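Glucose-6-phosphate isomerase (Plasmodium falciparum, PDB 3QKI) probably catalyses the reversible conversion of glucose 6-phosphate to fructose 6-phosphate, an early step of glycolysis. Local coordinates at residues 88-93 with 537-542; 80-85 with 357-362. One frame throughout, in Å; residues are numbered along the deposited sequence.

Contact 1: 88-93 with 537-542; sequences VELKKK and IVAEGF
K93 lies across one face of the F542 ring. Its CB sits 3.6 Å from the centroid of the F542 ring, 4° off the ring normal, a CH-pi contact over the centre. Further along the chain, K93 CD passes 3.9 Å from F542 CD1. At the edge of the same ring, near its plane, comes L90. With its CG anti to the backbone N (chi1 179°), L90 brings CD1 to 3.7 Å from F542 CB and 3.5 Å from A539 O. The ammonium end of K93 leads away from the ring and is held by two oxygens. K93 NZ gives a hydrogen bond of 2.7 Å to V88 O, and a water accepts from it at 2.8 Å and donates to F542 O. This water bridge ties the lysine to the end of helix 523-543. V88 and E89 form the tight junction between helices 75-87 and 90-99. E89 has positive phi and closes a Schellman motif on the first helix while serving as N-cap position of the second. That turn leaves V88 O within range of K93 NZ, in the first turn of helix 90-99. Beyond the contact, R406 touches F542, and L543 touches V88 and L90.

Contact 2: 80-85 with 357-362; sequences KLVEYA and PVLLAL
L362 N gives V358 O a 2.8 Å hydrogen bond within its helix, and the isopropyl end of L362 reaches across the contact to L81 O. That oxygen accepts the helical hydrogen bond from A85 N. L362 CD2 comes to 3.3 Å from L81 O, and L362 CD1 also lies close to this oxygen. These are packing contacts of methyl groups on a carbonyl, so the backbone bond remains the polar partner of L81 O within the two segments. No hydrogen bond joins the segments. L362 is the main side chain of the contact and buries the most surface. Its CG is anti to the carbonyl carbon (chi1 -73°), and chi2 of 167° then sets the two methyls against L81 and V82. L362 CD2 meets A85 CB at 4.1 Å and L81 CB at 4.2 Å. L362 CD1 turns to V82 instead, 4.1 Å from V82 CG2, and the two side chains cross at about a right angle. V82 CG2 also touches L359 CD2, at 4.3 Å. L81 adds a contact from its own side, with its CD2 3.9 Å from L362 O. The helix segments run at 103° to each other, and their axes stay 10.4 Å apart at closest approach. The separation is filled mainly by one leucine, set among residues 81, 82 and 85 of the other helix. On the far side from L362, K80 NZ makes salt bridges with E83 OE1 and with E31 of helix 27-39, which also covers L81 through L32. Y84 stacks its ring with F365 of helix 356-371 and bonds through its OH to L543 O. Helix 523-543 closes the packing, with L543 against L362.

Contacts 1 and 2 have centres about 9 Å apart and form one continuous buried patch. Helices 75-87 and 90-99 follow each other in the chain, and a probable hydrogen bond from L90 N to A85 O, 3.0 Å long, spans their junction. Helix 356-371 supplies the other link: V358 CG1 lies 3.7 Å from L90 CD2, and A361 CB lies 3.7 Å from A539 CB. The consecutive N-terminal helices are thus packed against helices 356-371 and 523-543 from much later in the sequence. Both contacts lie away from the residues that bind fructose 6-phosphate and are structural packing within the phosphoglucose isomerase fold.

Contact 1: 88-93 with 537-542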
loop_
_atom_site.group_PDB
_atom_site.type_symbol
_atom_site.label_atom_id
_atom_site.label_comp_id
_atom_site.label_asym_id
_atom_site.label_seq_id
_atom_site.Cartn_x
_atom_site.Cartn_y
_atom_site.Cartn_z
ATOM N N VAL A 88 -33.234 4.282 -7.918
ATOM C CA VAL A 88 -32.319 5.419 -8.143
ATOM C C VAL A 88 -32.065 5.662 -9.644
ATOM O O VAL A 88 -31.291 6.560 -9.997
ATOM C CB VAL A 88 -30.973 5.345 -7.371
ATOM C CG1 VAL A 88 -31.182 5.414 -5.884
ATOM C CG2 VAL A 88 -30.154 4.122 -7.761
ATOM N N GLU A 89 -32.693 4.857 -10.518
ATOM C CA GLU A 89 -32.589 4.955 -11.982
ATOM C C GLU A 89 -31.149 4.784 -12.452
ATOM O O GLU A 89 -30.663 5.542 -13.289
ATOM C CB GLU A 89 -33.212 6.273 -12.507
ATOM C CG GLU A 89 -34.670 6.438 -12.140
ATOM C CD GLU A 89 -35.300 7.699 -12.687
ATOM O OE1 GLU A 89 -34.991 8.797 -12.168
ATOM O OE2 GLU A 89 -36.116 7.585 -13.629
ATOM N N LEU A 90 -30.472 3.773 -11.892
ATOM C CA LEU A 90 -29.088 3.477 -12.189
ATOM C C LEU A 90 -28.862 3.259 -13.681
ATOM O O LEU A 90 -27.926 3.839 -14.217
ATOM C CB LEU A 90 -28.598 2.265 -11.373
ATOM C CG LEU A 90 -27.158 1.802 -11.601
ATOM C CD1 LEU A 90 -26.179 2.886 -11.241
ATOM C CD2 LEU A 90 -26.858 0.573 -10.787
ATOM N N LYS A 91 -29.700 2.437 -14.344
ATOM C CA LYS A 91 -29.548 2.160 -15.780
ATOM C C LYS A 91 -29.684 3.420 -16.639
ATOM O O LYS A 91 -28.925 3.593 -17.590
ATOM C CB LYS A 91 -30.484 1.049 -16.254
ATOM C CG LYS A 91 -29.888 -0.330 -16.015
ATOM C CD LYS A 91 -30.400 -1.372 -17.001
ATOM C CE LYS A 91 -29.557 -1.522 -18.253
ATOM N NZ LYS A 91 -28.336 -2.349 -18.022
ATOM N N LYS A 92 -30.617 4.305 -16.291
ATOM C CA LYS A 92 -30.833 5.559 -17.017
ATOM C C LYS A 92 -29.571 6.423 -16.911
ATOM O O LYS A 92 -29.111 6.969 -17.919
ATOM C CB LYS A 92 -32.071 6.256 -16.432
ATOM C CG LYS A 92 -32.454 7.614 -17.021
ATOM C CD LYS A 92 -33.572 8.241 -16.172
ATOM C CE LYS A 92 -33.694 9.736 -16.326
ATOM N NZ LYS A 92 -33.798 10.408 -15.006
ATOM N N LYS A 93 -29.000 6.515 -15.690
ATOM C CA LYS A 93 -27.815 7.304 -15.396
ATOM C C LYS A 93 -26.564 6.768 -16.079
ATOM O O LYS A 93 -25.777 7.542 -16.607
ATOM C CB LYS A 93 -27.640 7.443 -13.872
ATOM C CG LYS A 93 -28.703 8.362 -13.287
ATOM C CD LYS A 93 -28.845 8.234 -11.797
ATOM C CE LYS A 93 -29.849 9.243 -11.311
ATOM N NZ LYS A 93 -30.207 9.014 -9.901
ATOM N N ILE A 537 -17.195 1.590 -9.802
ATOM C CA ILE A 537 -17.124 2.922 -9.187
ATOM C C ILE A 537 -18.173 3.891 -9.740
ATOM O O ILE A 537 -18.827 4.596 -8.962
ATOM C CB ILE A 537 -15.672 3.461 -9.160
ATOM C CG1 ILE A 537 -14.846 2.701 -8.076
ATOM C CG2 ILE A 537 -15.592 4.961 -8.968
ATOM C CD1 ILE A 537 -15.533 2.568 -6.604
ATOM N N VAL A 538 -18.379 3.875 -11.061
ATOM C CA VAL A 538 -19.387 4.699 -11.714
ATOM C C VAL A 538 -20.800 4.296 -11.190
ATOM O O VAL A 538 -21.567 5.170 -10.800
ATOM C CB VAL A 538 -19.272 4.628 -13.261
ATOM C CG1 VAL A 538 -20.535 5.143 -13.945
ATOM C CG2 VAL A 538 -18.037 5.376 -13.750
ATOM N N ALA A 539 -21.095 2.985 -11.117
ATOM C CA ALA A 539 -22.383 2.482 -10.623
ATOM C C ALA A 539 -22.569 2.876 -9.167
ATOM O O ALA A 539 -23.651 3.323 -8.794
ATOM C CB ALA A 539 -22.465 0.967 -10.766
ATOM N N GLU A 540 -21.505 2.756 -8.355
ATOM C CA GLU A 540 -21.575 3.060 -6.949
ATOM C C GLU A 540 -21.826 4.544 -6.638
ATOM O O GLU A 540 -22.554 4.849 -5.687
ATOM C CB GLU A 540 -20.373 2.479 -6.189
ATOM C CG GLU A 540 -20.689 2.239 -4.729
ATOM C CD GLU A 540 -19.683 1.414 -3.961
ATOM O OE1 GLU A 540 -18.715 0.902 -4.574
ATOM O OE2 GLU A 540 -19.881 1.260 -2.735
ATOM N N GLY A 541 -21.253 5.448 -7.441
ATOM C CA GLY A 541 -21.458 6.888 -7.270
ATOM C C GLY A 541 -22.921 7.246 -7.463
ATOM O O GLY A 541 -23.471 8.026 -6.685
ATOM N N PHE A 542 -23.583 6.601 -8.442
ATOM C CA PHE A 542 -25.014 6.786 -8.702
ATOM C C PHE A 542 -25.883 6.197 -7.596
ATOM O O PHE A 542 -26.858 6.834 -7.195
ATOM C CB PHE A 542 -25.437 6.279 -10.089
ATOM C CG PHE A 542 -24.871 7.102 -11.243
ATOM C CD1 PHE A 542 -24.953 8.492 -11.237
ATOM C CD2 PHE A 542 -24.292 6.478 -12.350
ATOM C CE1 PHE A 542 -24.466 9.245 -12.313
ATOM C CE2 PHE A 542 -23.767 7.235 -13.408
ATOM C CZ PHE A 542 -23.851 8.613 -13.378
HETATM O O HOH W 1 -27.850 9.124 -8.420
#

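Contact 2: 80-85 with 357-362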
loop_
_atom_site.group_PDB
_atom_site.type_symbol
_atom_site.label_atom_id
_atom_site.label_comp_id
_atom_site.label_asym_id
_atom_site.label_seq_id
_atom_site.Cartn_x
_atom_site.Cartn_y
_atom_site.Cartn_z
ATOM N N LYS A 80 -33.831 -7.144 -3.531
ATOM C CA LYS A 80 -34.209 -5.833 -3.011
ATOM C C LYS A 80 -33.145 -4.797 -3.360
ATOM O O LYS A 80 -33.490 -3.651 -3.662
ATOM C CB LYS A 80 -34.475 -5.874 -1.505
ATOM C CG LYS A 80 -35.020 -4.565 -0.917
ATOM C CD LYS A 80 -36.392 -4.170 -1.472
ATOM C CE LYS A 80 -37.479 -5.230 -1.324
ATOM N NZ LYS A 80 -38.759 -4.764 -1.893
ATOM N N LEU A 81 -31.842 -5.203 -3.339
ATOM C CA LEU A 81 -30.747 -4.308 -3.731
ATOM C C LEU A 81 -30.936 -3.900 -5.204
ATOM O O LEU A 81 -30.740 -2.736 -5.538
ATOM C CB LEU A 81 -29.375 -4.974 -3.496
ATOM C CG LEU A 81 -28.848 -4.882 -2.058
ATOM C CD1 LEU A 81 -27.707 -5.851 -1.841
ATOM C CD2 LEU A 81 -28.406 -3.467 -1.706
ATOM N N VAL A 82 -31.382 -4.849 -6.063
ATOM C CA VAL A 82 -31.684 -4.586 -7.486
ATOM C C VAL A 82 -32.868 -3.616 -7.606
ATOM O O VAL A 82 -32.821 -2.706 -8.438
ATOM C CB VAL A 82 -31.853 -5.890 -8.295
ATOM C CG1 VAL A 82 -32.355 -5.612 -9.722
ATOM C CG2 VAL A 82 -30.541 -6.666 -8.312
ATOM N N GLU A 83 -33.884 -3.746 -6.712
ATOM C CA GLU A 83 -35.018 -2.820 -6.687
ATOM C C GLU A 83 -34.533 -1.425 -6.303
ATOM O O GLU A 83 -35.053 -0.451 -6.832
ATOM C CB GLU A 83 -36.115 -3.279 -5.732
ATOM C CG GLU A 83 -36.934 -4.429 -6.292
ATOM C CD GLU A 83 -37.988 -4.934 -5.330
ATOM O OE1 GLU A 83 -38.533 -4.109 -4.561
ATOM O OE2 GLU A 83 -38.268 -6.153 -5.343
ATOM N N TYR A 84 -33.533 -1.337 -5.403
ATOM C CA TYR A 84 -32.915 -0.057 -5.043
ATOM C C TYR A 84 -32.200 0.571 -6.272
ATOM O O TYR A 84 -32.393 1.750 -6.534
ATOM C CB TYR A 84 -31.966 -0.206 -3.839
ATOM C CG TYR A 84 -31.268 1.095 -3.532
ATOM C CD1 TYR A 84 -30.003 1.369 -4.048
ATOM C CD2 TYR A 84 -31.904 2.093 -2.797
ATOM C CE1 TYR A 84 -29.374 2.587 -3.808
ATOM C CE2 TYR A 84 -31.294 3.325 -2.575
ATOM C CZ TYR A 84 -30.026 3.564 -3.075
ATOM O OH TYR A 84 -29.390 4.740 -2.814
ATOM N N ALA A 85 -31.414 -0.216 -7.032
ATOM C CA ALA A 85 -30.750 0.257 -8.260
ATOM C C ALA A 85 -31.799 0.805 -9.257
ATOM O O ALA A 85 -31.581 1.865 -9.859
ATOM C CB ALA A 85 -29.969 -0.873 -8.905
ATOM N N PRO A 357 -20.520 -5.574 -12.689
ATOM C CA PRO A 357 -20.105 -4.353 -11.951
ATOM C C PRO A 357 -21.224 -3.762 -11.086
ATOM O O PRO A 357 -20.954 -3.198 -10.028
ATOM C CB PRO A 357 -19.727 -3.372 -13.063
ATOM C CG PRO A 357 -19.592 -4.183 -14.306
ATOM C CD PRO A 357 -20.415 -5.387 -14.157
ATOM N N VAL A 358 -22.494 -3.867 -11.549
ATOM C CA VAL A 358 -23.622 -3.352 -10.781
ATOM C C VAL A 358 -23.791 -4.150 -9.476
ATOM O O VAL A 358 -23.922 -3.541 -8.402
ATOM C CB VAL A 358 -24.927 -3.273 -11.622
ATOM C CG1 VAL A 358 -26.152 -3.064 -10.718
ATOM C CG2 VAL A 358 -24.827 -2.151 -12.661
ATOM N N LEU A 359 -23.763 -5.493 -9.570
ATOM C CA LEU A 359 -23.895 -6.372 -8.397
ATOM C C LEU A 359 -22.737 -6.158 -7.413
ATOM O O LEU A 359 -22.947 -6.204 -6.205
ATOM C CB LEU A 359 -23.967 -7.841 -8.832
ATOM C CG LEU A 359 -25.254 -8.248 -9.600
ATOM C CD1 LEU A 359 -25.122 -9.663 -10.157
ATOM C CD2 LEU A 359 -26.477 -8.117 -8.710
ATOM N N LEU A 360 -21.535 -5.869 -7.932
ATOM C CA LEU A 360 -20.356 -5.586 -7.102
ATOM C C LEU A 360 -20.534 -4.243 -6.382
ATOM O O LEU A 360 -20.291 -4.142 -5.189
ATOM C CB LEU A 360 -19.085 -5.615 -7.968
ATOM C CG LEU A 360 -17.741 -5.612 -7.227
ATOM C CD1 LEU A 360 -17.639 -6.801 -6.250
ATOM C CD2 LEU A 360 -16.585 -5.718 -8.204
ATOM N N ALA A 361 -21.035 -3.224 -7.088
ATOM C CA ALA A 361 -21.338 -1.900 -6.502
ATOM C C ALA A 361 -22.459 -2.011 -5.463
ATOM O O ALA A 361 -22.353 -1.417 -4.392
ATOM C CB ALA A 361 -21.748 -0.909 -7.625
ATOM N N LEU A 362 -23.522 -2.798 -5.753
ATOM C CA LEU A 362 -24.638 -2.999 -4.804
ATOM C C LEU A 362 -24.171 -3.665 -3.519
ATOM O O LEU A 362 -24.605 -3.281 -2.443
ATOM C CB LEU A 362 -25.784 -3.803 -5.434
ATOM C CG LEU A 362 -26.648 -3.075 -6.488
ATOM C CD1 LEU A 362 -27.519 -4.073 -7.236
ATOM C CD2 LEU A 362 -27.516 -2.043 -5.854
#